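Glycogen accumulation regulator GarA (Mycobacterium tuberculosis, PDB 6I2P) regulates glycogen accumulation through an FHA domain, a module that typically recognises phosphothreonine in partner proteins. Local coordinates at residues Phe109-Val114 against Thr120-Glu125. Numbering follows the deposited sequence.
Sequences FNVVDV and TYVNRE
The two sheets of the FHA beta sandwich face each other where V111 and D113 of strand 108-113 meet T120 and V122 of strand 120-122. The strands belong to different sheets: their short axes run 7.9 Å apart at 151°, nearly antiparallel, and the bridge between them is made by side chains. V111 and V122 pass alongside each other, pointing opposite ways, with CG1 of V111 lying 3.5 Å from CG2 of V122. With a chi1 of 63°, V111 holds CG2 opposite its backbone N, and that methyl meets CG2 of T120 end to end at 4.0 Å. V111 also touches F102 and L132, and T120 touches V138 and I140, so these methyls belong to the hydrophobic filling of the sandwich. T120 then turns polar toward the loop end. Its OG1, set beside the backbone N by a chi1 of -52°, donates a 2.7 Å hydrogen bond to OD2 of D113, entering on the anti lone pair, the one away from OD1. Beyond T120, the chain reverses through a type I' turn from V122 to E125, closed by a pair of backbone hydrogen bonds between those two residues. The D113 carboxylate also takes hydrogen bonds from within the connecting loop, OD1 with G115 N and OD2 with S116 OG. With both oxygens engaged, its rotation should be restricted, and one acidic group ties the loop's start to the strand that follows it; the shared hydrogen bonds probably help stabilise its negative charge.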
# COMPACT_ATOMS: atom_id res chain seq x y z
N PHE C 109 18.83 -12.77 -24.64
CA PHE C 109 18.68 -12.02 -23.41
C PHE C 109 17.84 -12.76 -22.37
O PHE C 109 16.96 -13.54 -22.71
CB PHE C 109 18.07 -10.63 -23.69
CG PHE C 109 18.97 -9.70 -24.46
CD1 PHE C 109 19.87 -8.86 -23.80
CD2 PHE C 109 18.94 -9.67 -25.86
CE1 PHE C 109 20.72 -8.02 -24.53
CE2 PHE C 109 19.78 -8.82 -26.57
CZ PHE C 109 20.66 -7.99 -25.90
N ASN C 110 18.14 -12.49 -21.09
CA ASN C 110 17.40 -13.04 -19.97
C ASN C 110 17.34 -12.05 -18.82
O ASN C 110 18.22 -11.20 -18.69
CB ASN C 110 17.96 -14.40 -19.52
CG ASN C 110 19.44 -14.43 -19.25
OD1 ASN C 110 19.91 -14.03 -18.18
ND2 ASN C 110 20.21 -14.93 -20.22
N VAL C 111 16.27 -12.11 -18.01
CA VAL C 111 16.13 -11.28 -16.82
C VAL C 111 16.41 -12.15 -15.60
O VAL C 111 16.04 -13.32 -15.57
CB VAL C 111 14.79 -10.48 -16.73
CG1 VAL C 111 13.58 -11.40 -16.64
CG2 VAL C 111 14.80 -9.49 -15.56
N VAL C 112 17.09 -11.58 -14.60
CA VAL C 112 17.40 -12.27 -13.37
C VAL C 112 17.15 -11.35 -12.17
O VAL C 112 17.59 -10.20 -12.18
CB VAL C 112 18.82 -12.91 -13.39
CG1 VAL C 112 19.93 -11.86 -13.38
CG2 VAL C 112 19.00 -13.91 -12.26
N ASP C 113 16.43 -11.86 -11.15
CA ASP C 113 16.16 -11.11 -9.93
C ASP C 113 17.36 -11.32 -9.04
O ASP C 113 17.74 -12.46 -8.77
CB ASP C 113 14.87 -11.58 -9.26
CG ASP C 113 14.49 -10.73 -8.06
OD1 ASP C 113 15.05 -10.96 -6.97
OD2 ASP C 113 13.62 -9.85 -8.22
N VAL C 114 17.98 -10.22 -8.60
CA VAL C 114 19.20 -10.27 -7.78
C VAL C 114 18.90 -10.22 -6.26
O VAL C 114 19.82 -10.14 -5.46
CB VAL C 114 20.26 -9.22 -8.23
CG1 VAL C 114 20.74 -9.49 -9.66
CG2 VAL C 114 19.74 -7.78 -8.08
N THR C 120 10.40 -10.09 -9.40
CA THR C 120 10.39 -9.81 -10.83
C THR C 120 9.39 -10.76 -11.50
O THR C 120 9.36 -11.95 -11.19
CB THR C 120 11.81 -9.89 -11.42
OG1 THR C 120 12.68 -9.07 -10.65
CG2 THR C 120 11.87 -9.44 -12.88
N TYR C 121 8.56 -10.22 -12.40
CA TYR C 121 7.54 -10.98 -13.10
C TYR C 121 7.76 -10.91 -14.60
O TYR C 121 8.09 -9.85 -15.14
CB TYR C 121 6.13 -10.47 -12.75
CG TYR C 121 5.83 -10.44 -11.27
CD1 TYR C 121 6.20 -9.35 -10.48
CD2 TYR C 121 5.12 -11.46 -10.66
CE1 TYR C 121 5.92 -9.31 -9.12
CE2 TYR C 121 4.81 -11.43 -9.29
CZ TYR C 121 5.23 -10.35 -8.53
OH TYR C 121 4.94 -10.30 -7.19
N VAL C 122 7.59 -12.05 -15.28
CA VAL C 122 7.68 -12.16 -16.73
C VAL C 122 6.34 -12.72 -17.17
O VAL C 122 5.97 -13.82 -16.74
CB VAL C 122 8.89 -12.98 -17.24
CG1 VAL C 122 8.79 -13.25 -18.74
CG2 VAL C 122 10.20 -12.27 -16.91
N ASN C 123 5.59 -11.93 -17.96
CA ASN C 123 4.25 -12.26 -18.45
C ASN C 123 3.29 -12.61 -17.29
O ASN C 123 2.55 -13.61 -17.36
CB ASN C 123 4.31 -13.34 -19.56
CG ASN C 123 5.15 -12.96 -20.76
OD1 ASN C 123 5.32 -11.78 -21.09
ND2 ASN C 123 5.71 -13.95 -21.43
N ARG C 124 3.33 -11.78 -16.21
CA ARG C 124 2.52 -11.87 -14.98
C ARG C 124 2.95 -12.97 -14.01
O ARG C 124 2.38 -13.08 -12.92
CB ARG C 124 1.03 -12.06 -15.29
CG ARG C 124 0.35 -10.92 -16.02
CD ARG C 124 -1.13 -11.23 -16.19
NE ARG C 124 -1.81 -11.46 -14.91
CZ ARG C 124 -2.22 -10.49 -14.09
NH1 ARG C 124 -2.83 -10.79 -12.96
NH2 ARG C 124 -2.02 -9.22 -14.41
N GLU C 125 3.94 -13.79 -14.39
CA GLU C 125 4.39 -14.92 -13.58
C GLU C 125 5.67 -14.61 -12.79
O GLU C 125 6.65 -14.16 -13.40
CB GLU C 125 4.56 -16.18 -14.46
CG GLU C 125 3.27 -16.70 -15.05
CD GLU C 125 2.47 -17.64 -14.17
OE1 GLU C 125 2.39 -18.84 -14.51
OE2 GLU C 125 1.93 -17.18 -13.14